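Local structure of endoglucanase (2FVG) at residues S152-F166 against Y306-D318. The protein probably acts as a metal-dependent aminopeptidase of the M42 family, using two divalent metal cations per subunit, despite its name endoglucanase. Residues are numbered along the deposited sequence; the frame is centred on the assembly and turned at random.
Sequences SDYIEKNGRAVGKAF and YIHSPNSIIDLND. With EDO (1,2-ethanediol), chain C.
Ala161 and Ile314 form an antiparallel hydrogen-bonded pair, Ala161 N reaching Ile314 O at 2.9 Å and Ile314 N reaching Ala161 O at 3.0 Å. Gly163 and Ser312 repeat this doubly bonded pattern, and Leu316 N extends the ladder into the helix start through a nearly straight bond to Gly159 O (171°). The tight face is that of Ala161, Ser312 and Ile314, onto which the ring of Phe166, from the start of helix 166-180, is packed: Ile314 CG2 comes within 3.6 Å of Phe166 CD2, and CG1 lies over one face of that ring. A CB on Gly163 would point to this same face and be crowded by Tyr154 CD2.

The other face is looser and nearer solvent. Val162 CG2 and Ile313 CG1 stand 4.2 Å apart, while Arg160 bends at chi2 (-81°) to bring NE 2.8 Å from Asp315 OD2, a salt bridge in which OD2 sits at the guanidinium edge, in its plane, though the carboxylate is turned well away; NH2 adds a weak bond. Asp315 OD1 caps the helix through weak bonds from Asn317 N and Asp318 N. An alanine here would probably leave Arg160 without its carboxylate mate and the helix start uncapped.

Both segments lead to the probable metal site, through His308 and through Asp167 after Phe166. Strand 312-315 lies between hairpin 155-163 and strand 297-306, with helix 4-9 against Tyr154 and Ile314.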
loop_
_atom_site.group_PDB
_atom_site.type_symbol
_atom_site.label_atom_id
_atom_site.label_comp_id
_atom_site.label_asym_id
_atom_site.label_seq_id
_atom_site.Cartn_x
_atom_site.Cartn_y
_atom_site.Cartn_z
ATOM N N SER A 152 7.589 -13.277 3.446
ATOM C CA SER A 152 8.475 -12.470 4.242
ATOM C C SER A 152 7.981 -12.369 5.665
ATOM O O SER A 152 6.787 -12.482 5.936
ATOM C CB SER A 152 8.642 -11.075 3.645
ATOM O OG SER A 152 9.680 -10.395 4.327
ATOM N N ASP A 153 8.934 -12.172 6.560
ATOM C CA ASP A 153 8.691 -12.026 7.962
ATOM C C ASP A 153 8.581 -10.525 8.206
ATOM O O ASP A 153 8.835 -9.721 7.317
ATOM C CB ASP A 153 9.896 -12.624 8.696
ATOM C CG ASP A 153 9.624 -12.916 10.160
ATOM O OD1 ASP A 153 8.563 -12.501 10.697
ATOM O OD2 ASP A 153 10.491 -13.573 10.777
ATOM N N TYR A 154 8.148 -10.136 9.387
ATOM C CA TYR A 154 8.075 -8.738 9.748
ATOM C C TYR A 154 8.821 -8.591 11.059
ATOM O O TYR A 154 8.419 -9.158 12.062
ATOM C CB TYR A 154 6.623 -8.291 9.914
ATOM C CG TYR A 154 6.459 -6.897 10.490
ATOM C CD1 TYR A 154 6.388 -6.694 11.868
ATOM C CD2 TYR A 154 6.355 -5.788 9.660
ATOM C CE1 TYR A 154 6.230 -5.427 12.397
ATOM C CE2 TYR A 154 6.189 -4.527 10.168
ATOM C CZ TYR A 154 6.133 -4.344 11.538
ATOM O OH TYR A 154 5.961 -3.079 12.043
ATOM N N ILE A 155 9.912 -7.845 11.054
ATOM C CA ILE A 155 10.670 -7.622 12.281
ATOM C C ILE A 155 10.711 -6.145 12.601
ATOM O O ILE A 155 10.883 -5.313 11.732
ATOM C CB ILE A 155 12.083 -8.265 12.259
ATOM C CG1 ILE A 155 12.876 -7.807 11.028
ATOM C CG2 ILE A 155 11.958 -9.790 12.274
ATOM C CD1 ILE A 155 14.377 -8.168 11.040
ATOM N N GLU A 156 10.583 -5.824 13.873
ATOM C CA GLU A 156 10.495 -4.450 14.304
ATOM C C GLU A 156 11.403 -4.253 15.509
ATOM O O GLU A 156 11.197 -4.907 16.533
ATOM C CB GLU A 156 9.043 -4.265 14.727
ATOM C CG GLU A 156 8.522 -2.899 15.046
ATOM C CD GLU A 156 7.068 -2.991 15.529
ATOM O OE1 GLU A 156 6.855 -3.468 16.670
ATOM O OE2 GLU A 156 6.136 -2.602 14.776
ATOM N N LYS A 157 12.425 -3.403 15.406
ATOM C CA LYS A 157 13.237 -3.099 16.595
ATOM C C LYS A 157 13.905 -1.741 16.523
ATOM O O LYS A 157 14.343 -1.296 15.455
ATOM C CB LYS A 157 14.274 -4.188 16.907
ATOM C CG LYS A 157 14.718 -4.235 18.405
ATOM N N ASN A 158 13.964 -1.082 17.677
ATOM C CA ASN A 158 14.613 0.220 17.802
ATOM C C ASN A 158 14.098 1.217 16.786
ATOM O O ASN A 158 14.864 1.921 16.138
ATOM C CB ASN A 158 16.142 0.076 17.743
ATOM C CG ASN A 158 16.701 -0.595 18.975
ATOM O OD1 ASN A 158 16.300 -0.284 20.087
ATOM N ND2 ASN A 158 17.626 -1.516 18.782
ATOM N N GLY A 159 12.779 1.215 16.632
ATOM C CA GLY A 159 12.081 2.161 15.790
ATOM C C GLY A 159 12.092 1.905 14.305
ATOM O O GLY A 159 11.605 2.728 13.554
ATOM N N ARG A 160 12.623 0.777 13.863
ATOM C CA ARG A 160 12.652 0.494 12.432
ATOM C C ARG A 160 11.948 -0.827 12.248
ATOM O O ARG A 160 12.042 -1.686 13.122
ATOM C CB ARG A 160 14.097 0.402 11.918
ATOM C CG ARG A 160 14.883 1.701 11.994
ATOM C CD ARG A 160 14.576 2.634 10.827
ATOM N NE ARG A 160 14.974 4.022 11.094
ATOM C CZ ARG A 160 16.112 4.606 10.732
ATOM N NH1 ARG A 160 17.051 3.942 10.056
ATOM N NH2 ARG A 160 16.310 5.884 11.058
ATOM N N ALA A 161 11.236 -0.985 11.134
ATOM C CA ALA A 161 10.545 -2.224 10.842
ATOM C C ALA A 161 10.917 -2.674 9.442
ATOM O O ALA A 161 11.090 -1.857 8.550
ATOM C CB ALA A 161 9.056 -2.037 10.969
ATOM N N VAL A 162 11.046 -3.980 9.260
ATOM C CA VAL A 162 11.439 -4.572 7.968
ATOM C C VAL A 162 10.382 -5.605 7.594
ATOM O O VAL A 162 9.924 -6.385 8.452
ATOM C CB VAL A 162 12.816 -5.294 8.053
ATOM C CG1 VAL A 162 13.266 -5.825 6.652
ATOM C CG2 VAL A 162 13.874 -4.368 8.631
ATOM N N GLY A 163 9.973 -5.587 6.333
ATOM C CA GLY A 163 8.978 -6.528 5.833
ATOM C C GLY A 163 8.656 -6.190 4.402
ATOM O O GLY A 163 9.247 -5.291 3.828
ATOM N N LYS A 164 7.704 -6.907 3.824
ATOM C CA LYS A 164 7.346 -6.683 2.447
ATOM C C LYS A 164 6.062 -5.879 2.365
ATOM O O LYS A 164 5.369 -5.658 3.376
ATOM C CB LYS A 164 7.161 -8.022 1.722
ATOM C CG LYS A 164 5.903 -8.754 2.167
ATOM C CD LYS A 164 5.610 -9.887 1.272
ATOM C CE LYS A 164 4.351 -10.624 1.679
ATOM N NZ LYS A 164 3.095 -9.887 1.431
ATOM N N ALA A 165 5.756 -5.470 1.134
ATOM C CA ALA A 165 4.541 -4.749 0.756
ATOM C C ALA A 165 4.261 -3.525 1.622
ATOM O O ALA A 165 3.104 -3.143 1.760
ATOM C CB ALA A 165 3.342 -5.679 0.789
ATOM N N PHE A 166 5.289 -2.894 2.175
ATOM C CA PHE A 166 5.050 -1.654 2.964
ATOM C C PHE A 166 4.390 -0.613 2.032
ATOM O O PHE A 166 3.633 0.266 2.467
ATOM C CB PHE A 166 6.325 -1.126 3.604
ATOM C CG PHE A 166 6.739 -1.850 4.882
ATOM C CD1 PHE A 166 5.811 -2.515 5.672
ATOM C CD2 PHE A 166 8.054 -1.753 5.341
ATOM C CE1 PHE A 166 6.201 -3.134 6.875
ATOM C CE2 PHE A 166 8.457 -2.362 6.550
ATOM C CZ PHE A 166 7.528 -3.043 7.317
ATOM N N TYR A 306 14.698 0.317 0.527
ATOM C CA TYR A 306 14.905 -1.119 0.270
ATOM C C TYR A 306 16.088 -1.674 1.044
ATOM O O TYR A 306 17.051 -0.966 1.325
ATOM C CB TYR A 306 15.054 -1.462 -1.229
ATOM C CG TYR A 306 13.755 -1.340 -2.029
ATOM C CD1 TYR A 306 12.643 -2.150 -1.740
ATOM C CD2 TYR A 306 13.645 -0.430 -3.089
ATOM C CE1 TYR A 306 11.444 -2.037 -2.473
ATOM C CE2 TYR A 306 12.456 -0.308 -3.832
ATOM C CZ TYR A 306 11.361 -1.112 -3.519
ATOM O OH TYR A 306 10.195 -0.987 -4.262
ATOM N N ILE A 307 15.979 -2.932 1.438
ATOM C CA ILE A 307 17.091 -3.631 2.063
ATOM C C ILE A 307 17.415 -4.835 1.170
ATOM O O ILE A 307 18.478 -4.877 0.540
ATOM C CB ILE A 307 16.912 -3.890 3.607
ATOM C CG1 ILE A 307 18.112 -4.659 4.176
ATOM C CG2 ILE A 307 15.590 -4.592 3.926
ATOM C CD1 ILE A 307 19.482 -4.176 3.663
ATOM N N HIS A 308 16.518 -5.794 1.064
ATOM C CA HIS A 308 16.756 -6.873 0.127
ATOM C C HIS A 308 15.403 -7.196 -0.478
ATOM O O HIS A 308 14.684 -8.048 0.038
ATOM C CB HIS A 308 17.402 -8.088 0.814
ATOM N N SER A 309 15.051 -6.490 -1.555
ATOM C CA SER A 309 13.754 -6.678 -2.248
ATOM C C SER A 309 13.399 -8.176 -2.195
ATOM O O SER A 309 14.226 -9.008 -2.581
ATOM C CB SER A 309 13.823 -6.143 -3.689
ATOM O OG SER A 309 12.534 -5.843 -4.210
ATOM N N PRO A 310 12.158 -8.533 -1.778
ATOM C CA PRO A 310 10.907 -7.802 -1.488
ATOM C C PRO A 310 10.885 -6.865 -0.286
ATOM O O PRO A 310 10.008 -6.017 -0.197
ATOM C CB PRO A 310 9.906 -8.933 -1.237
ATOM C CG PRO A 310 10.734 -10.023 -0.626
ATOM C CD PRO A 310 12.051 -9.951 -1.363
ATOM N N ASN A 311 11.832 -6.993 0.623
ATOM C CA ASN A 311 11.798 -6.174 1.837
ATOM C C ASN A 311 12.249 -4.728 1.762
ATOM O O ASN A 311 13.132 -4.366 0.978
ATOM C CB ASN A 311 12.584 -6.877 2.932
ATOM C CG ASN A 311 11.930 -8.148 3.353
ATOM O OD1 ASN A 311 10.705 -8.253 3.322
ATOM N ND2 ASN A 311 12.726 -9.132 3.745
ATOM N N SER A 312 11.625 -3.910 2.596
ATOM C CA SER A 312 12.050 -2.539 2.771
ATOM C C SER A 312 11.924 -2.191 4.243
ATOM O O SER A 312 11.454 -3.009 5.037
ATOM C CB SER A 312 11.286 -1.567 1.875
ATOM O OG SER A 312 9.942 -1.494 2.249
ATOM N N ILE A 313 12.326 -0.972 4.596
ATOM C CA ILE A 313 12.383 -0.528 5.977
ATOM C C ILE A 313 11.599 0.741 6.168
ATOM O O ILE A 313 11.701 1.645 5.349
ATOM C CB ILE A 313 13.862 -0.189 6.329
ATOM C CG1 ILE A 313 14.822 -1.304 5.852
ATOM C CG2 ILE A 313 14.053 0.111 7.820
ATOM C CD1 ILE A 313 16.255 -0.856 5.719
ATOM N N ILE A 314 10.796 0.813 7.230
ATOM C CA ILE A 314 10.163 2.081 7.578
ATOM C C ILE A 314 10.598 2.479 8.989
ATOM O O ILE A 314 10.978 1.627 9.798
ATOM C CB ILE A 314 8.619 2.072 7.481
ATOM C CG1 ILE A 314 7.998 1.154 8.532
ATOM C CG2 ILE A 314 8.161 1.735 6.061
ATOM C CD1 ILE A 314 6.534 1.446 8.780
ATOM N N ASP A 315 10.552 3.773 9.270
ATOM C CA ASP A 315 10.898 4.288 10.567
ATOM C C ASP A 315 9.556 4.483 11.241
ATOM O O ASP A 315 8.668 5.118 10.668
ATOM C CB ASP A 315 11.667 5.610 10.405
ATOM C CG ASP A 315 12.120 6.182 11.716
ATOM O OD1 ASP A 315 11.291 6.805 12.402
ATOM O OD2 ASP A 315 13.307 6.026 12.064
ATOM N N LEU A 316 9.388 3.914 12.434
ATOM C CA LEU A 316 8.117 4.029 13.161
ATOM C C LEU A 316 7.770 5.457 13.623
ATOM O O LEU A 316 6.595 5.777 13.798
ATOM C CB LEU A 316 8.009 2.991 14.289
ATOM C CG LEU A 316 8.021 1.522 13.814
ATOM C CD1 LEU A 316 8.041 0.578 14.990
ATOM C CD2 LEU A 316 6.827 1.220 12.907
ATOM N N ASN A 317 8.766 6.308 13.840
ATOM C CA ASN A 317 8.452 7.695 14.169
ATOM C C ASN A 317 7.820 8.385 12.961
ATOM O O ASN A 317 6.904 9.189 13.112
ATOM C CB ASN A 317 9.693 8.474 14.625
ATOM C CG ASN A 317 10.186 8.046 15.986
ATOM O OD1 ASN A 317 9.398 7.864 16.916
ATOM N ND2 ASN A 317 11.501 7.906 16.120
ATOM N N ASP A 318 8.313 8.075 11.762
ATOM C CA ASP A 318 7.739 8.638 10.533
ATOM C C ASP A 318 6.305 8.150 10.374
ATOM O O ASP A 318 5.414 8.915 10.046
ATOM C CB ASP A 318 8.508 8.180 9.305
ATOM C CG ASP A 318 9.848 8.832 9.167
ATOM O OD1 ASP A 318 10.109 9.912 9.755
ATOM O OD2 ASP A 318 10.645 8.244 8.429
HETATM C C1 EDO C . 5.918 -6.672 -1.885
HETATM O O1 EDO C . 5.725 -7.745 -2.801
HETATM C C2 EDO C . 7.351 -6.175 -2.025
HETATM O O2 EDO C . 7.702 -5.387 -0.885
HETATM O O HOH W 1 8.358 -3.411 1.885
#